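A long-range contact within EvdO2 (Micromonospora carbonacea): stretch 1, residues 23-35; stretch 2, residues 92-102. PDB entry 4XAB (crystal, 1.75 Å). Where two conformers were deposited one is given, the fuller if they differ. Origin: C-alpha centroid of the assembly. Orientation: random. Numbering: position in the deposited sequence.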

# COMPACT_ATOMS: atom_id res chain seq x y z
N PHE A 23 -9.49 7.59 -3.84
CA PHE A 23 -8.04 7.71 -3.79
C PHE A 23 -7.62 9.16 -4.01
O PHE A 23 -8.41 9.98 -4.49
CB PHE A 23 -7.37 6.82 -4.84
CG PHE A 23 -7.64 7.27 -6.24
CD1 PHE A 23 -6.73 8.08 -6.92
CD2 PHE A 23 -8.81 6.89 -6.88
CE1 PHE A 23 -7.00 8.49 -8.20
CE2 PHE A 23 -9.08 7.30 -8.16
CZ PHE A 23 -8.18 8.11 -8.83
N ALA A 24 -6.38 9.45 -3.67
CA ALA A 24 -5.87 10.81 -3.91
C ALA A 24 -4.38 10.77 -4.05
O ALA A 24 -3.71 9.95 -3.43
CB ALA A 24 -6.26 11.73 -2.78
N ILE A 25 -3.86 11.67 -4.88
CA ILE A 25 -2.44 11.84 -5.06
C ILE A 25 -1.94 13.02 -4.26
O ILE A 25 -2.51 14.11 -4.34
CB ILE A 25 -2.08 12.07 -6.54
CG1 ILE A 25 -2.35 10.81 -7.35
CG2 ILE A 25 -0.62 12.51 -6.66
CD1 ILE A 25 -1.99 10.96 -8.83
N LEU A 26 -0.89 12.80 -3.49
CA LEU A 26 -0.22 13.87 -2.76
C LEU A 26 1.19 13.99 -3.32
O LEU A 26 2.02 13.11 -3.09
CB LEU A 26 -0.18 13.56 -1.28
CG LEU A 26 -1.49 13.12 -0.65
CD1 LEU A 26 -1.27 12.74 0.81
CD2 LEU A 26 -2.51 14.22 -0.78
N PRO A 27 1.47 15.08 -4.05
CA PRO A 27 2.74 15.16 -4.78
C PRO A 27 4.00 15.05 -3.92
O PRO A 27 4.99 14.48 -4.38
CB PRO A 27 2.67 16.53 -5.45
CG PRO A 27 1.22 16.76 -5.65
CD PRO A 27 0.57 16.20 -4.40
N GLN A 28 3.97 15.57 -2.70
CA GLN A 28 5.16 15.54 -1.86
C GLN A 28 4.80 15.43 -0.38
O GLN A 28 4.62 16.45 0.30
CB GLN A 28 6.02 16.79 -2.10
CG GLN A 28 7.34 16.80 -1.32
CD GLN A 28 8.58 16.72 -2.21
OE1 GLN A 28 8.72 17.47 -3.17
NE2 GLN A 28 9.48 15.78 -1.89
N VAL A 29 4.67 14.22 0.13
CA VAL A 29 4.31 14.03 1.53
C VAL A 29 5.57 13.82 2.39
O VAL A 29 5.54 13.99 3.60
CB VAL A 29 3.33 12.85 1.71
CG1 VAL A 29 4.06 11.52 1.65
CG2 VAL A 29 2.58 12.97 3.04
N ALA A 30 6.67 13.45 1.74
CA ALA A 30 7.97 13.33 2.40
C ALA A 30 8.93 14.24 1.68
O ALA A 30 8.94 14.29 0.45
CB ALA A 30 8.47 11.89 2.37
N SER A 31 9.73 14.98 2.44
CA SER A 31 10.72 15.88 1.87
C SER A 31 11.84 15.09 1.25
O SER A 31 11.99 13.90 1.52
CB SER A 31 11.28 16.81 2.92
OG SER A 31 12.12 16.07 3.80
N GLU A 32 12.67 15.76 0.46
CA GLU A 32 13.82 15.12 -0.16
C GLU A 32 14.75 14.51 0.89
O GLU A 32 15.30 13.43 0.68
CB GLU A 32 14.58 16.12 -1.03
CG GLU A 32 15.65 15.48 -1.90
CD GLU A 32 16.23 16.46 -2.90
OE1 GLU A 32 15.87 17.66 -2.85
OE2 GLU A 32 17.06 16.03 -3.73
N SER A 33 14.91 15.18 2.02
CA SER A 33 15.80 14.68 3.07
C SER A 33 15.17 13.50 3.81
O SER A 33 15.87 12.57 4.21
CB SER A 33 16.17 15.80 4.05
OG SER A 33 15.07 16.18 4.85
N GLU A 34 13.85 13.53 3.99
CA GLU A 34 13.14 12.41 4.60
C GLU A 34 13.20 11.18 3.69
O GLU A 34 13.39 10.07 4.17
CB GLU A 34 11.68 12.79 4.90
CG GLU A 34 11.54 13.74 6.09
CD GLU A 34 10.13 14.30 6.24
OE1 GLU A 34 9.36 14.28 5.26
OE2 GLU A 34 9.80 14.77 7.35
N VAL A 35 13.05 11.39 2.39
CA VAL A 35 13.21 10.31 1.42
C VAL A 35 14.63 9.73 1.45
O VAL A 35 14.82 8.52 1.41
CB VAL A 35 12.89 10.79 -0.02
CG1 VAL A 35 13.36 9.78 -1.07
CG2 VAL A 35 11.41 11.07 -0.15
N ALA A 92 3.73 11.63 11.62
CA ALA A 92 2.79 12.54 12.24
C ALA A 92 1.96 13.26 11.18
O ALA A 92 0.76 13.48 11.35
CB ALA A 92 3.52 13.55 13.11
N ARG A 93 2.64 13.62 10.08
CA ARG A 93 2.04 14.31 8.96
C ARG A 93 0.99 13.41 8.31
O ARG A 93 -0.12 13.84 7.99
CB ARG A 93 3.14 14.69 7.95
CG ARG A 93 2.76 15.64 6.84
CD ARG A 93 4.00 15.97 5.98
NE ARG A 93 5.14 16.42 6.79
CZ ARG A 93 6.35 15.85 6.78
NH1 ARG A 93 6.60 14.81 5.99
NH2 ARG A 93 7.31 16.32 7.57
N CYS A 94 1.35 12.15 8.14
CA CYS A 94 0.43 11.18 7.54
C CYS A 94 -0.78 10.90 8.46
O CYS A 94 -1.90 10.74 7.97
CB CYS A 94 1.17 9.88 7.22
SG CYS A 94 2.27 10.02 5.79
N ARG A 95 -0.55 10.85 9.77
CA ARG A 95 -1.65 10.61 10.71
C ARG A 95 -2.65 11.77 10.63
O ARG A 95 -3.87 11.57 10.68
CB ARG A 95 -1.13 10.42 12.14
CG ARG A 95 -2.19 10.00 13.17
CD ARG A 95 -1.57 9.83 14.56
NE ARG A 95 -0.86 11.04 14.96
CZ ARG A 95 0.06 11.11 15.91
NH1 ARG A 95 0.41 10.03 16.60
NH2 ARG A 95 0.65 12.28 16.18
N SER A 96 -2.12 12.98 10.50
CA SER A 96 -2.97 14.17 10.37
C SER A 96 -3.77 14.13 9.08
O SER A 96 -4.93 14.52 9.05
CB SER A 96 -2.13 15.44 10.43
OG SER A 96 -1.46 15.51 11.68
N ILE A 97 -3.13 13.67 8.00
CA ILE A 97 -3.82 13.54 6.73
C ILE A 97 -4.95 12.51 6.85
O ILE A 97 -6.06 12.73 6.40
CB ILE A 97 -2.85 13.12 5.59
CG1 ILE A 97 -1.90 14.29 5.27
CG2 ILE A 97 -3.62 12.71 4.36
CD1 ILE A 97 -0.79 13.93 4.28
N ALA A 98 -4.65 11.39 7.50
CA ALA A 98 -5.63 10.32 7.67
C ALA A 98 -6.83 10.82 8.45
O ALA A 98 -7.98 10.55 8.09
CB ALA A 98 -5.00 9.12 8.38
N SER A 99 -6.54 11.57 9.51
CA SER A 99 -7.58 12.18 10.33
C SER A 99 -8.49 13.09 9.51
O SER A 99 -9.72 13.01 9.62
CB SER A 99 -6.93 12.97 11.47
OG SER A 99 -7.93 13.66 12.20
N ALA A 100 -7.89 13.95 8.69
CA ALA A 100 -8.66 14.85 7.84
C ALA A 100 -9.50 14.08 6.83
O ALA A 100 -10.67 14.41 6.59
CB ALA A 100 -7.73 15.81 7.10
N PHE A 101 -8.93 13.04 6.25
CA PHE A 101 -9.62 12.29 5.21
C PHE A 101 -10.71 11.37 5.77
O PHE A 101 -11.69 11.10 5.08
CB PHE A 101 -8.63 11.46 4.38
CG PHE A 101 -7.87 12.26 3.34
CD1 PHE A 101 -7.84 13.64 3.38
CD2 PHE A 101 -7.17 11.61 2.34
CE1 PHE A 101 -7.14 14.37 2.42
CE2 PHE A 101 -6.46 12.32 1.38
CZ PHE A 101 -6.45 13.70 1.42
N LEU A 102 -10.53 10.89 7.00
CA LEU A 102 -11.50 9.97 7.59
C LEU A 102 -12.50 10.66 8.52
O LEU A 102 -13.44 10.03 8.99
CB LEU A 102 -10.78 8.86 8.37
CG LEU A 102 -9.88 7.91 7.60
CD1 LEU A 102 -9.05 7.09 8.56
CD2 LEU A 102 -10.70 6.99 6.71

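Two segments whose touching residues are at least 59 positions apart in sequence meet here along one side of a helix. Residues 92-102 are helical throughout, while the other stretch changes form as it passes: a strand from Phe-23 to Leu-26, a loop, and the first turn of a helix that opens at Glu-32. The backbones draw nearest where the loop passes the helix, with the CA atoms of Val-29 and Cys-94 7.7 Å apart, and they stand wider at the strand, where the CA atoms of Ala-24 and Phe-101 are 10.0 Å apart. The helix presents Arg-93, Ile-97 and Phe-101, spaced four residues apart and therefore on one face, and all three CA-to-CB bonds point toward the other stretch. The contact is compact, burying 325 Å² in all, and Val-29 and Arg-93 have the largest shares of it, about 70 Å² each.

Val-29 uses both its backbone and its side chain. Its CA-to-CB bond points sideways, yet with chi1 in the p well CG2 reaches the helix, lying 3.7 Å from CD1 of Ile-97 and 4.0 Å from SG of Cys-94. These are apolar contacts, and they let one methyl group touch two successive turns of the helix. The carbonyl of the same residue does a different job: Val-29 O accepts a hydrogen bond of 2.7 Å from NH1 of Arg-93. The long side chain brings a charged donor up to this loop carbonyl.

Arg-93 is the polar counterpart. Its side chain runs extended through chi1 and chi2, both t, before turning at chi3, m, and the guanidinium meets its acceptors at its edge, where the N-H groups point. NH1 serves two of them: besides the loop carbonyl, Arg-93 NH1 donates to Glu-34 OE1 at 2.9 Å. Beside it, Arg-93 NH2 donates to Glu-34 OE2, also at 2.9 Å, so that the carboxylate and guanidinium pair through two hydrogen bonds as well as opposite charge. One arginine thus ties the loop and the new helix to the same point.

Glu-34 is in turn held in place by its own stretch. Its OE1 also accepts from the backbone N of Ser-31 at 2.9 Å, while Ser-31, at the N-cap position, returns the favour: its OG accepts from Glu-34 N at 3.1 Å. This reciprocal pair closes the start of the helix and fixes the carboxylate that Arg-93 engages. Nearby, Gln-28 NE2 donates to Ala-30 O at 2.8 Å, a further brace across the loop.

Toward the strand the chemistry becomes wholly apolar. Leu-26 CD1 packs 3.7 Å from Ile-97 CD1, the same methyl that meets Val-29, so Ile-97 joins strand and loop. One turn further, Ala-24 CB lies 4.2 Å from CE2 of Phe-101; the small alanine and the long reach of the ring together span the wider backbone gap. The rule is legible: buried apolar side chains pack the strand end, and one well-braced ion pair secures the other.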